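Local coordinates for flagellar hook protein FlgE (Caulobacter crescentus CB15, PDB 5AY6) that forms, here as a central fragment of the longer protein, the flagellar hook, a universal joint that probably passes motor torque on to the filament, at residues A[151-156]-A[199-204]; A[36-41]-A[119-124]; A[10-15]-A[289-294]. One frame throughout, in Å; residues are numbered along the deposited sequence.

Contact 1. Residues A[151-156]-A[199-204]; sequences SMSDYA and ELRAKP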
loop_
_atom_site.group_PDB
_atom_site.type_symbol
_atom_site.label_atom_id
_atom_site.label_comp_id
_atom_site.label_asym_id
_atom_site.label_seq_id
_atom_site.Cartn_x
_atom_site.Cartn_y
_atom_site.Cartn_z
ATOM N N SER A 151 4.676 -1.045 -7.566
ATOM C CA SER A 151 3.711 -1.949 -6.951
ATOM C C SER A 151 4.094 -3.415 -7.071
ATOM O O SER A 151 5.143 -3.753 -7.619
ATOM C CB SER A 151 2.334 -1.735 -7.573
ATOM O OG SER A 151 2.337 -2.132 -8.933
ATOM N N MET A 152 3.242 -4.286 -6.540
ATOM C CA MET A 152 3.463 -5.718 -6.660
ATOM C C MET A 152 3.164 -6.180 -8.091
ATOM O O MET A 152 3.737 -7.158 -8.567
ATOM C CB MET A 152 2.611 -6.479 -5.641
ATOM C CG MET A 152 2.941 -6.126 -4.196
ATOM S SD MET A 152 1.921 -6.997 -2.987
ATOM C CE MET A 152 0.686 -5.743 -2.646
ATOM N N SER A 153 2.285 -5.465 -8.785
ATOM C CA SER A 153 2.027 -5.772 -10.185
ATOM C C SER A 153 3.234 -5.382 -11.039
ATOM O O SER A 153 3.554 -6.056 -12.020
ATOM C CB SER A 153 0.761 -5.066 -10.676
ATOM O OG SER A 153 -0.385 -5.564 -9.998
ATOM N N ASP A 154 3.913 -4.301 -10.663
ATOM C CA ASP A 154 5.146 -3.909 -11.356
ATOM C C ASP A 154 6.191 -5.004 -11.195
ATOM O O ASP A 154 6.932 -5.323 -12.126
ATOM C CB ASP A 154 5.692 -2.585 -10.814
ATOM C CG ASP A 154 4.834 -1.396 -11.191
ATOM O OD1 ASP A 154 4.255 -1.399 -12.299
ATOM O OD2 ASP A 154 4.745 -0.450 -10.375
ATOM N N TYR A 155 6.232 -5.581 -10.000
ATOM C CA TYR A 155 7.186 -6.634 -9.677
ATOM C C TYR A 155 6.919 -7.903 -10.485
ATOM O O TYR A 155 7.850 -8.542 -10.979
ATOM C CB TYR A 155 7.143 -6.932 -8.179
ATOM C CG TYR A 155 7.930 -8.151 -7.773
ATOM C CD1 TYR A 155 9.310 -8.091 -7.621
ATOM C CD2 TYR A 155 7.295 -9.366 -7.535
ATOM C CE1 TYR A 155 10.035 -9.205 -7.252
ATOM C CE2 TYR A 155 8.013 -10.484 -7.163
ATOM C CZ TYR A 155 9.385 -10.395 -7.026
ATOM O OH TYR A 155 10.110 -11.502 -6.656
ATOM N N ALA A 156 5.646 -8.261 -10.622
ATOM C CA ALA A 156 5.266 -9.432 -11.398
ATOM C C ALA A 156 5.699 -9.288 -12.854
ATOM O O ALA A 156 6.082 -10.262 -13.502
ATOM C CB ALA A 156 3.757 -9.663 -11.311
ATOM N N GLU A 199 -3.321 -6.001 -3.800
ATOM C CA GLU A 199 -3.612 -5.776 -5.208
ATOM C C GLU A 199 -4.252 -7.015 -5.806
ATOM O O GLU A 199 -3.880 -8.143 -5.476
ATOM C CB GLU A 199 -2.342 -5.418 -5.994
ATOM C CG GLU A 199 -1.627 -4.180 -5.488
ATOM C CD GLU A 199 -0.273 -3.958 -6.142
ATOM O OE1 GLU A 199 -0.109 -4.273 -7.344
ATOM O OE2 GLU A 199 0.631 -3.462 -5.443
ATOM N N LEU A 200 -5.232 -6.798 -6.672
ATOM C CA LEU A 200 -5.720 -7.850 -7.541
ATOM C C LEU A 200 -5.090 -7.624 -8.907
ATOM O O LEU A 200 -4.988 -6.488 -9.358
ATOM C CB LEU A 200 -7.245 -7.840 -7.619
ATOM C CG LEU A 200 -7.957 -8.452 -6.408
ATOM C CD1 LEU A 200 -9.441 -8.125 -6.451
ATOM C CD2 LEU A 200 -7.736 -9.954 -6.373
ATOM N N ARG A 201 -4.645 -8.693 -9.554
ATOM C CA ARG A 201 -3.939 -8.550 -10.817
ATOM C C ARG A 201 -4.104 -9.774 -11.703
ATOM O O ARG A 201 -4.124 -10.906 -11.222
ATOM C CB ARG A 201 -2.446 -8.286 -10.569
ATOM C CG ARG A 201 -1.737 -9.405 -9.804
ATOM C CD ARG A 201 -0.302 -9.036 -9.425
ATOM N NE ARG A 201 0.412 -10.171 -8.840
ATOM C CZ ARG A 201 0.976 -11.140 -9.555
ATOM N NH1 ARG A 201 0.901 -11.111 -10.878
ATOM N NH2 ARG A 201 1.611 -12.141 -8.953
ATOM N N ALA A 202 -4.230 -9.529 -13.001
ATOM C CA ALA A 202 -4.172 -10.582 -14.000
ATOM C C ALA A 202 -2.719 -10.773 -14.398
ATOM O O ALA A 202 -1.859 -9.998 -13.989
ATOM C CB ALA A 202 -5.023 -10.230 -15.212
ATOM N N LYS A 203 -2.446 -11.802 -15.188
ATOM C CA LYS A 203 -1.105 -12.009 -15.719
ATOM C C LYS A 203 -0.714 -10.808 -16.578
ATOM O O LYS A 203 -1.529 -10.319 -17.365
ATOM C CB LYS A 203 -1.042 -13.308 -16.529
ATOM C CG LYS A 203 0.295 -13.566 -17.216
ATOM C CD LYS A 203 0.402 -15.001 -17.715
ATOM C CE LYS A 203 1.747 -15.251 -18.390
ATOM N NZ LYS A 203 2.012 -16.702 -18.598
ATOM N N PRO A 204 0.523 -10.306 -16.412
ATOM C CA PRO A 204 0.956 -9.174 -17.234
ATOM C C PRO A 204 0.754 -9.477 -18.714
ATOM O O PRO A 204 1.145 -10.547 -19.183
ATOM C CB PRO A 204 2.440 -9.032 -16.882
ATOM C CG PRO A 204 2.536 -9.568 -15.487
ATOM C CD PRO A 204 1.558 -10.716 -15.445
#
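Hydrogen bonds at this helix start centre on the carboxylate of E199, reaching from strand 195-202 to helix 152-157. Its CG lies anti to the carbonyl carbon and the chain runs on extended, which puts both oxygens at the first turn. M152 N donates to E199 OE2 at 2.9 Å, nearly straight (167°) and on the syn lone pair. OE1 has two donors: S153 N, 3.0 Å from E199 OE1, arrives from above the carboxylate plane, while S153 OG lies nearly along the C-O axis. Y145 OH bonds OE2 and Q214 NE2 bonds OE1, so the buried acid is held from several directions, and the helix N terminus would probably favour its charged form. On the helix itself S151 and D154 make a capping box: D154 N donates to S151 OG at 3.2 Å, and S151 N to D154 OD2 at 2.9 Å. The strand belongs to the five-stranded antiparallel sheet of the FlaE D2 domain, in which it is the central strand, between 180-189 and 214-222.

Van der Waals contacts also set carbon against charged groups. The M152 chain bends at chi3 (-98°) and brings CE to 3.6 Å from E199 OE2. A156 CB sits over one face of the R201 guanidinium, offset toward its rim and 3.2 Å from R201 NH1; the charge of R201 is paired with E168, and S186 OG bonds its NE.

Contact 2. Residues A[36-41]-A[119-124]; sequences TNVVDS and TTVNLA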
loop_
_atom_site.group_PDB
_atom_site.type_symbol
_atom_site.label_atom_id
_atom_site.label_comp_id
_atom_site.label_asym_id
_atom_site.label_seq_id
_atom_site.Cartn_x
_atom_site.Cartn_y
_atom_site.Cartn_z
ATOM N N THR A 36 22.196 10.790 14.866
ATOM C CA THR A 36 22.920 10.811 16.134
ATOM C C THR A 36 23.085 12.227 16.674
ATOM O O THR A 36 23.237 13.181 15.907
ATOM C CB THR A 36 24.317 10.172 15.998
ATOM O OG1 THR A 36 25.022 10.788 14.912
ATOM C CG2 THR A 36 24.204 8.676 15.742
ATOM N N ASN A 37 23.058 12.345 18.001
ATOM C CA ASN A 37 23.256 13.616 18.696
ATOM C C ASN A 37 22.323 14.724 18.217
ATOM O O ASN A 37 22.754 15.837 17.920
ATOM C CB ASN A 37 24.709 14.075 18.564
ATOM C CG ASN A 37 25.693 13.034 19.059
ATOM O OD1 ASN A 37 26.697 12.755 18.403
ATOM N ND2 ASN A 37 25.405 12.448 20.218
ATOM N N VAL A 38 21.038 14.405 18.140
ATOM C CA VAL A 38 20.025 15.403 17.835
ATOM C C VAL A 38 19.672 16.161 19.108
ATOM O O VAL A 38 19.122 15.585 20.048
ATOM C CB VAL A 38 18.758 14.759 17.242
ATOM C CG1 VAL A 38 17.680 15.809 17.021
ATOM C CG2 VAL A 38 19.089 14.032 15.946
ATOM N N VAL A 39 19.998 17.450 19.138
ATOM C CA VAL A 39 19.733 18.285 20.307
ATOM C C VAL A 39 18.325 18.872 20.254
ATOM O O VAL A 39 17.938 19.469 19.247
ATOM C CB VAL A 39 20.757 19.428 20.416
ATOM C CG1 VAL A 39 20.447 20.313 21.616
ATOM C CG2 VAL A 39 22.164 18.862 20.514
ATOM N N ASP A 40 17.558 18.693 21.328
ATOM C CA ASP A 40 16.205 19.240 21.376
ATOM C C ASP A 40 16.217 20.646 21.963
ATOM O O ASP A 40 17.259 21.137 22.396
ATOM C CB ASP A 40 15.250 18.326 22.168
ATOM C CG ASP A 40 15.660 18.127 23.629
ATOM O OD1 ASP A 40 16.236 19.043 24.251
ATOM O OD2 ASP A 40 15.377 17.036 24.169
ATOM N N SER A 41 15.050 21.282 21.990
ATOM C CA SER A 41 14.946 22.669 22.428
ATOM C C SER A 41 15.268 22.842 23.916
ATOM O O SER A 41 15.422 23.966 24.391
ATOM C CB SER A 41 13.547 23.215 22.122
ATOM O OG SER A 41 12.534 22.398 22.689
ATOM N N THR A 119 8.684 20.210 24.134
ATOM C CA THR A 119 10.061 20.154 23.664
ATOM C C THR A 119 10.077 19.715 22.201
ATOM O O THR A 119 9.328 18.818 21.807
ATOM C CB THR A 119 10.908 19.185 24.516
ATOM O OG1 THR A 119 10.835 19.564 25.897
ATOM C CG2 THR A 119 12.357 19.205 24.074
ATOM N N THR A 120 10.917 20.352 21.392
ATOM C CA THR A 120 10.948 20.049 19.966
ATOM C C THR A 120 12.331 19.633 19.482
ATOM O O THR A 120 13.334 19.882 20.148
ATOM C CB THR A 120 10.478 21.260 19.113
ATOM O OG1 THR A 120 11.344 22.384 19.338
ATOM C CG2 THR A 120 9.045 21.641 19.453
ATOM N N VAL A 121 12.366 18.981 18.322
ATOM C CA VAL A 121 13.606 18.799 17.579
ATOM C C VAL A 121 13.402 19.337 16.171
ATOM O O VAL A 121 12.264 19.481 15.709
ATOM C CB VAL A 121 14.057 17.317 17.520
ATOM C CG1 VAL A 121 14.303 16.772 18.922
ATOM C CG2 VAL A 121 13.024 16.474 16.788
ATOM N N ASN A 122 14.501 19.644 15.492
ATOM C CA ASN A 122 14.420 20.153 14.130
ATOM C C ASN A 122 14.258 19.031 13.112
ATOM O O ASN A 122 15.011 18.054 13.128
ATOM C CB ASN A 122 15.660 20.990 13.806
ATOM C CG ASN A 122 15.747 22.246 14.653
ATOM O OD1 ASN A 122 14.728 22.769 15.111
ATOM N ND2 ASN A 122 16.961 22.731 14.871
ATOM N N LEU A 123 13.273 19.180 12.226
ATOM C CA LEU A 123 13.040 18.212 11.158
ATOM C C LEU A 123 14.291 18.001 10.304
ATOM O O LEU A 123 14.531 16.900 9.804
ATOM C CB LEU A 123 11.878 18.658 10.262
ATOM C CG LEU A 123 10.488 18.798 10.887
ATOM C CD1 LEU A 123 9.471 19.149 9.812
ATOM C CD2 LEU A 123 10.077 17.526 11.616
ATOM N N ALA A 124 15.084 19.057 10.144
ATOM C CA ALA A 124 16.317 18.981 9.365
ATOM C C ALA A 124 17.332 18.031 10.008
ATOM O O ALA A 124 18.088 17.351 9.312
ATOM C CB ALA A 124 16.922 20.367 9.195
HETATM O O HOH W 1 17.101 19.103 16.622
#
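Beyond a G1 beta bulge, where N37 and V38 together sit opposite H46, the long strand 24-39 of the hook protein's third domain ends in a turn that leads into strand 45-53, and there it meets strand 120-122 of a small two-stranded antiparallel sheet. The touching parts run roughly antiparallel, their directions 141° apart, and direct contact is confined to 38-41 and 119-121.

D40 lies opposite V121, and its side chain can be followed outward. Its CB lies 3.2 Å from T120 O and is also packed on V121, whose CG1 comes within 3.7 Å of D40 CB. CG then takes the crowded position between the backbone N and the carbonyl carbon (chi1 61°), which sets the carboxylate against a methyl: D40 CG is 3.5 Å from T119 CG2, the two side chains crossing obliquely. At the tip, both oxygens still skirt T119 CG2, but their hydrogen bonds go back into the 40-46 turn. OD1 accepts from A42 N, as in an Asx turn, and from N44 N, while OD2 is bonded to H46 NE2. The buried carboxylate is thereby fixed in rotation by partners beyond the two segments, and the histidine would probably steady its negative charge.

Next in the chain, S41 supplies both direct bonds between the segments. S41 N donates to T120 O at 2.9 Å, in the plane of the carbonyl, and T120 N returns a bond to S41 OG that is almost straight (172°). Deeper in, V38 CG1 rests 4.0 Å from V121 CB, the two valines crossing at about a right angle beside Y48. One water finishes the join, donating to V39 O at 2.8 Å and accepting from N122 N at 2.9 Å.

Contact 3. Residues A[10-15]-A[289-294]; sequences NANLRS and GLTQYN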
loop_
_atom_site.group_PDB
_atom_site.type_symbol
_atom_site.label_atom_id
_atom_site.label_comp_id
_atom_site.label_asym_id
_atom_site.label_seq_id
_atom_site.Cartn_x
_atom_site.Cartn_y
_atom_site.Cartn_z
ATOM N N ASN A 10 -9.958 -19.219 0.855
ATOM C CA ASN A 10 -9.737 -19.744 2.193
ATOM C C ASN A 10 -8.250 -19.755 2.500
ATOM O O ASN A 10 -7.518 -20.631 2.038
ATOM C CB ASN A 10 -10.325 -21.146 2.321
ATOM C CG ASN A 10 -11.760 -21.217 1.842
ATOM O OD1 ASN A 10 -12.591 -20.384 2.204
ATOM N ND2 ASN A 10 -12.053 -22.207 1.006
ATOM N N ALA A 11 -7.802 -18.773 3.270
ATOM C CA ALA A 11 -6.380 -18.620 3.535
ATOM C C ALA A 11 -6.122 -17.816 4.798
ATOM O O ALA A 11 -6.957 -17.020 5.230
ATOM C CB ALA A 11 -5.697 -17.958 2.348
ATOM N N ASN A 12 -4.949 -18.019 5.388
ATOM C CA ASN A 12 -4.554 -17.223 6.538
ATOM C C ASN A 12 -3.319 -16.391 6.237
ATOM O O ASN A 12 -2.390 -16.859 5.580
ATOM C CB ASN A 12 -4.288 -18.109 7.756
ATOM C CG ASN A 12 -3.928 -17.299 8.985
ATOM O OD1 ASN A 12 -4.769 -16.592 9.540
ATOM N ND2 ASN A 12 -2.671 -17.386 9.409
ATOM N N LEU A 13 -3.326 -15.155 6.716
ATOM C CA LEU A 13 -2.149 -14.297 6.660
ATOM C C LEU A 13 -1.566 -14.198 8.061
ATOM O O LEU A 13 -2.273 -13.821 8.991
ATOM C CB LEU A 13 -2.514 -12.910 6.134
ATOM C CG LEU A 13 -3.251 -12.842 4.797
ATOM C CD1 LEU A 13 -3.816 -11.448 4.577
ATOM C CD2 LEU A 13 -2.318 -13.219 3.663
ATOM N N ARG A 14 -0.289 -14.533 8.223
ATOM C CA ARG A 14 0.305 -14.510 9.557
ATOM C C ARG A 14 0.284 -13.107 10.142
ATOM O O ARG A 14 0.868 -12.190 9.580
ATOM C CB ARG A 14 1.740 -15.035 9.547
ATOM C CG ARG A 14 2.321 -15.077 10.950
ATOM C CD ARG A 14 3.616 -15.856 11.048
ATOM N NE ARG A 14 4.093 -15.877 12.430
ATOM C CZ ARG A 14 5.294 -16.303 12.809
ATOM N NH1 ARG A 14 6.157 -16.758 11.909
ATOM N NH2 ARG A 14 5.632 -16.273 14.093
ATOM N N SER A 15 -0.378 -12.948 11.285
ATOM C CA SER A 15 -0.555 -11.620 11.876
ATOM C C SER A 15 0.771 -10.985 12.298
ATOM O O SER A 15 0.893 -9.754 12.305
ATOM C CB SER A 15 -1.504 -11.691 13.077
ATOM O OG SER A 15 -0.906 -12.390 14.152
ATOM N N GLY A 289 -12.691 -18.329 4.367
ATOM C CA GLY A 289 -12.479 -16.895 4.402
ATOM C C GLY A 289 -11.015 -16.519 4.524
ATOM O O GLY A 289 -10.152 -17.375 4.704
ATOM N N LEU A 290 -10.741 -15.225 4.414
ATOM C CA LEU A 290 -9.396 -14.701 4.591
ATOM C C LEU A 290 -9.204 -14.283 6.042
ATOM O O LEU A 290 -9.896 -13.382 6.523
ATOM C CB LEU A 290 -9.157 -13.520 3.650
ATOM C CG LEU A 290 -7.759 -12.909 3.669
ATOM C CD1 LEU A 290 -6.728 -13.902 3.144
ATOM C CD2 LEU A 290 -7.736 -11.617 2.867
ATOM N N THR A 291 -8.282 -14.946 6.740
ATOM C CA THR A 291 -8.070 -14.699 8.166
ATOM C C THR A 291 -6.663 -14.211 8.462
ATOM O O THR A 291 -5.765 -14.293 7.615
ATOM C CB THR A 291 -8.328 -15.963 9.003
ATOM O OG1 THR A 291 -7.369 -16.965 8.648
ATOM C CG2 THR A 291 -9.731 -16.497 8.757
ATOM N N GLN A 292 -6.481 -13.704 9.675
ATOM C CA GLN A 292 -5.226 -13.091 10.056
ATOM C C GLN A 292 -4.822 -13.540 11.472
ATOM O O GLN A 292 -4.640 -12.727 12.381
ATOM C CB GLN A 292 -5.347 -11.564 9.950
ATOM C CG GLN A 292 -4.010 -10.807 10.020
ATOM C CD GLN A 292 -3.951 -9.865 11.220
ATOM O OE1 GLN A 292 -4.806 -9.914 12.115
ATOM N NE2 GLN A 292 -2.937 -9.020 11.252
ATOM N N TYR A 293 -4.703 -14.851 11.657
ATOM C CA TYR A 293 -4.265 -15.421 12.941
ATOM C C TYR A 293 -2.749 -15.499 12.994
ATOM O O TYR A 293 -2.095 -15.455 11.956
ATOM C CB TYR A 293 -4.841 -16.822 13.139
ATOM C CG TYR A 293 -6.323 -16.914 12.910
ATOM C CD1 TYR A 293 -7.193 -16.017 13.510
ATOM C CD2 TYR A 293 -6.852 -17.897 12.089
ATOM C CE1 TYR A 293 -8.551 -16.102 13.304
ATOM C CE2 TYR A 293 -8.210 -17.993 11.878
ATOM C CZ TYR A 293 -9.054 -17.091 12.486
ATOM O OH TYR A 293 -10.408 -17.179 12.272
ATOM N N ASN A 294 -2.184 -15.638 14.192
ATOM C CA ASN A 294 -0.733 -15.808 14.320
ATOM C C ASN A 294 -0.335 -17.245 14.038
ATOM O O ASN A 294 0.017 -18.001 14.944
ATOM C CB ASN A 294 -0.228 -15.406 15.709
ATOM C CG ASN A 294 1.279 -15.529 15.834
ATOM O OD1 ASN A 294 2.009 -15.464 14.838
ATOM N ND2 ASN A 294 1.753 -15.744 17.058
#
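The amide of N12 is gripped at both ends by the neighbouring segment. Y293 N donates to N12 OD1 at 2.7 Å and T291 OG1 to the same oxygen at 2.8 Å, each in the amide plane on a lone pair. From the other end N12 ND2 donates to Y293 O at 3.2 Å, with that oxygen in the amide plane of N12 but the donor above the Y293 carbonyl plane. CG anti to the backbone N (chi1 -178°) swings the group across T291, whose CB in turn lies over one face of the Y293 ring. An alanine in place of N12 would lose all three bonds and would probably leave the 291-293 backbone less firmly placed.

These bonds extend a parallel pairing of strands 6-12 and 277-291, the inner strands of a mixed four-stranded sheet. T291 N donates to A11 O at 2.9 Å nearly along the C=O axis, and L13 N to T291 O at 2.7 Å. At the start, G289 N bonds N10 OD1, while N10 ND2 goes to S301 and N303 on strand 298-304.

Further out, L13 CG meets L290 CD1 at 4.0 Å, both side chains also touching F222. Past the strands, R14 NE donates to N294 OD1 at 3.2 Å, the guanidinium and amide almost coplanar; E16 takes the arginine's charge at NH2.

Overall arrangement
From the N terminus, the chain first lays down 10-15, whose partner 289-294 arrives only near the C terminus, so contact 3 closes a loop that holds both others, pairing strands 6-12 and 277-291 in one sheet near both chain ends. Contact 2 closes first: 36-41 and 119-124 tie the end of strand 24-39 to the small sheet of the third domain. Contact 1 opens after that, joining helix 152-157 to the sheet of strand 195-202; contacts 1 and 2 are in series, and none cross. The centres of contacts 1 and 3 are 21 Å apart, whereas contact 2 lies 41 Å from each, on the opposite side of the chain's centre from contact 1.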